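Local coordinates for DNA gyrase, B subunit, truncated (Myxococcus xanthus, PDB 3CWV), which probably catalyses the ATP-dependent breakage, passage and rejoining of double-stranded DNA as a type II topoisomerase of the GyrB family, at residues 273-278 and 338-343. Numbering follows the deposited sequence.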
ATOM      1  N   THR A 273     -14.098 -10.846  11.765  1.00 33.92           N
ATOM      2  CA  THR A 273     -14.915 -12.017  11.554  1.00 35.44           C
ATOM      3  C   THR A 273     -15.561 -12.464  12.869  1.00 37.41           C
ATOM      4  O   THR A 273     -16.709 -12.915  12.876  1.00 36.75           O
ATOM      5  CB  THR A 273     -14.128 -13.169  10.939  1.00 36.74           C
ATOM      6  OG1 THR A 273     -13.098 -13.572  11.845  1.00 36.62           O
ATOM      7  CG2 THR A 273     -13.505 -12.749   9.604  1.00 36.58           C
ATOM      8  N   GLN A 274     -14.844 -12.301  13.978  1.00 36.21           N
ATOM      9  CA  GLN A 274     -15.404 -12.639  15.281  1.00 37.21           C
ATOM     10  C   GLN A 274     -16.561 -11.722  15.638  1.00 36.18           C
ATOM     11  O   GLN A 274     -17.580 -12.176  16.189  1.00 35.78           O
ATOM     12  CB  GLN A 274     -14.325 -12.635  16.374  1.00 37.71           C
ATOM     13  CG  GLN A 274     -13.369 -13.851  16.267  1.00 41.12           C
ATOM     14  CD  GLN A 274     -14.087 -15.198  16.467  1.00 46.48           C
ATOM     15  OE1 GLN A 274     -14.325 -15.952  15.513  1.00 44.55           O
ATOM     16  NE2 GLN A 274     -14.450 -15.486  17.712  1.00 47.88           N
ATOM     17  N   ALA A 275     -16.412 -10.437  15.323  1.00 34.81           N
ATOM     18  CA  ALA A 275     -17.470  -9.455  15.546  1.00 35.69           C
ATOM     19  C   ALA A 275     -18.725  -9.778  14.724  1.00 35.78           C
ATOM     20  O   ALA A 275     -19.838  -9.685  15.236  1.00 35.19           O
ATOM     21  CB  ALA A 275     -16.963  -8.041  15.233  1.00 34.87           C
ATOM     22  N   LEU A 276     -18.540 -10.175  13.461  1.00 36.62           N
ATOM     23  CA  LEU A 276     -19.670 -10.484  12.567  1.00 37.66           C
ATOM     24  C   LEU A 276     -20.366 -11.803  12.936  1.00 41.44           C
ATOM     25  O   LEU A 276     -21.601 -11.858  13.052  1.00 41.68           O
ATOM     26  CB  LEU A 276     -19.213 -10.541  11.103  1.00 36.73           C
ATOM     27  CG  LEU A 276     -20.260 -10.853  10.016  1.00 35.76           C
ATOM     28  CD1 LEU A 276     -21.482  -9.929  10.076  1.00 35.25           C
ATOM     29  CD2 LEU A 276     -19.636 -10.810   8.645  1.00 35.31           C
ATOM     30  N   ARG A 277     -19.581 -12.861  13.101  1.00 40.82           N
ATOM     31  CA  ARG A 277     -20.113 -14.153  13.535  1.00 43.14           C
ATOM     32  C   ARG A 277     -20.869 -14.034  14.855  1.00 44.18           C
ATOM     33  O   ARG A 277     -21.857 -14.738  15.071  1.00 44.34           O
ATOM     34  CB  ARG A 277     -18.987 -15.171  13.684  1.00 43.28           C
ATOM     35  CG  ARG A 277     -18.454 -15.711  12.378  1.00 43.27           C
ATOM     36  CD  ARG A 277     -17.392 -16.758  12.657  1.00 47.62           C
ATOM     37  NE  ARG A 277     -17.961 -17.855  13.437  1.00 52.26           N
ATOM     38  CZ  ARG A 277     -17.256 -18.796  14.052  1.00 54.40           C
ATOM     39  NH1 ARG A 277     -15.932 -18.792  13.982  1.00 53.72           N
ATOM     40  NH2 ARG A 277     -17.880 -19.746  14.740  1.00 53.10           N
ATOM     41  N   GLY A 278     -20.397 -13.135  15.719  1.00 43.01           N
ATOM     42  CA  GLY A 278     -21.001 -12.865  17.008  1.00 44.51           C
ATOM     43  C   GLY A 278     -22.274 -12.032  16.956  1.00 47.23           C
ATOM     44  O   GLY A 278     -23.175 -12.206  17.790  1.00 44.99           O
ATOM     45  N   PRO A 338     -21.110  -4.491  18.339  1.00 39.65           N
ATOM     46  CA  PRO A 338     -22.371  -3.752  18.534  1.00 40.99           C
ATOM     47  C   PRO A 338     -22.819  -2.932  17.310  1.00 41.55           C
ATOM     48  O   PRO A 338     -24.024  -2.754  17.099  1.00 40.59           O
ATOM     49  CB  PRO A 338     -22.075  -2.818  19.712  1.00 41.64           C
ATOM     50  CG  PRO A 338     -20.605  -2.798  19.879  1.00 41.06           C
ATOM     51  CD  PRO A 338     -20.032  -4.006  19.217  1.00 40.55           C
ATOM     52  N   LEU A 339     -21.857  -2.441  16.528  1.00 37.19           N
ATOM     53  CA  LEU A 339     -22.159  -1.756  15.272  1.00 37.48           C
ATOM     54  C   LEU A 339     -22.766  -2.689  14.243  1.00 36.62           C
ATOM     55  O   LEU A 339     -23.679  -2.292  13.532  1.00 38.79           O
ATOM     56  CB  LEU A 339     -20.912  -1.080  14.697  1.00 37.75           C
ATOM     57  CG  LEU A 339     -20.268   0.062  15.491  1.00 38.87           C
ATOM     58  CD1 LEU A 339     -19.027   0.595  14.766  1.00 37.52           C
ATOM     59  CD2 LEU A 339     -21.241   1.208  15.769  1.00 41.71           C
ATOM     60  N   PHE A 340     -22.264  -3.921  14.166  1.00 35.15           N
ATOM     61  CA  PHE A 340     -22.796  -4.924  13.264  1.00 35.50           C
ATOM     62  C   PHE A 340     -24.234  -5.293  13.685  1.00 38.81           C
ATOM     63  O   PHE A 340     -25.110  -5.415  12.826  1.00 38.27           O
ATOM     64  CB  PHE A 340     -21.958  -6.201  13.300  1.00 35.51           C
ATOM     65  CG  PHE A 340     -20.850  -6.297  12.245  1.00 35.19           C
ATOM     66  CD1 PHE A 340     -21.124  -6.182  10.889  1.00 30.90           C
ATOM     67  CD2 PHE A 340     -19.535  -6.592  12.640  1.00 32.40           C
ATOM     68  CE1 PHE A 340     -20.109  -6.334   9.932  1.00 35.52           C
ATOM     69  CE2 PHE A 340     -18.524  -6.734  11.716  1.00 33.11           C
ATOM     70  CZ  PHE A 340     -18.799  -6.605  10.349  1.00 33.46           C
ATOM     71  N   ILE A 341     -24.451  -5.517  14.988  1.00 39.49           N
ATOM     72  CA  ILE A 341     -25.793  -5.811  15.544  1.00 39.94           C
ATOM     73  C   ILE A 341     -26.836  -4.761  15.107  1.00 40.94           C
ATOM     74  O   ILE A 341     -27.840  -5.101  14.486  1.00 43.22           O
ATOM     75  CB  ILE A 341     -25.762  -5.956  17.101  1.00 39.63           C
ATOM     76  CG1 ILE A 341     -25.044  -7.254  17.497  1.00 39.22           C
ATOM     77  CG2 ILE A 341     -27.193  -5.962  17.694  1.00 38.08           C
ATOM     78  CD1 ILE A 341     -24.773  -7.404  18.984  1.00 39.65           C
ATOM     79  N   GLU A 342     -26.587  -3.493  15.412  1.00 40.37           N
ATOM     80  CA  GLU A 342     -27.504  -2.430  15.036  1.00 42.94           C
ATOM     81  C   GLU A 342     -27.659  -2.309  13.520  1.00 43.80           C
ATOM     82  O   GLU A 342     -28.773  -2.264  12.993  1.00 42.15           O
ATOM     83  CB  GLU A 342     -27.034  -1.110  15.620  1.00 41.11           C
ATOM     84  CG  GLU A 342     -27.845   0.102  15.168  1.00 54.16           C
ATOM     85  CD  GLU A 342     -29.218   0.244  15.859  1.00 62.82           C
ATOM     86  OE1 GLU A 342     -29.791   1.359  15.801  1.00 65.82           O
ATOM     87  OE2 GLU A 342     -29.727  -0.739  16.454  1.00 65.99           O
ATOM     88  N   LEU A 343     -26.527  -2.276  12.823  1.00 42.06           N
ATOM     89  CA  LEU A 343     -26.501  -2.145  11.377  1.00 42.35           C
ATOM     90  C   LEU A 343     -27.308  -3.219  10.679  1.00 41.28           C
ATOM     91  O   LEU A 343     -28.000  -2.941   9.688  1.00 41.06           O
ATOM     92  CB  LEU A 343     -25.047  -2.237  10.902  1.00 43.11           C
ATOM     93  CG  LEU A 343     -24.655  -2.430   9.453  1.00 45.94           C
ATOM     94  CD1 LEU A 343     -23.255  -1.870   9.337  1.00 53.75           C
ATOM     95  CD2 LEU A 343     -24.681  -3.878   9.031  1.00 40.83           C
TER
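Ala-275 opens the contact between helices 267-284 and 328-345: its methyl points at the facing helix and rests against one side of the Phe-340 ring, Ala-275 CB lying 3.9 Å from Phe-340 CD2. The CD2 side of the ring also reaches the backbone, with Phe-340 CD2 3.8 Å from Leu-276 N, a van der Waals contact, so the ring lies directly against the helix backbone. Leu-276 contributes the larger share on this helix. With CG anti to the backbone N (chi1 -180°) and chi2 at 53°, Leu-276 CD1 comes over a face of the Phe-340 ring, 4.0 Å from the centroid and 20° off the normal, a CH-pi contact displaced toward the rim. Leu-276 CB meets Phe-340 CE2 at 3.9 Å, and the two side chains cross at about a right angle. Beyond the pair, Phe-230, edge-to-face with Phe-340, links the contact to strand 228-234 of the five-stranded sheet, and Trp-293 and Val-296 link Leu-276 to helix 293-296, consistent with the S5-like transducer domain of GyrB proteins. With no hydrogen bond between the segments, their buried cohesion rests on dispersion and CH-pi attraction to a single phenylalanine.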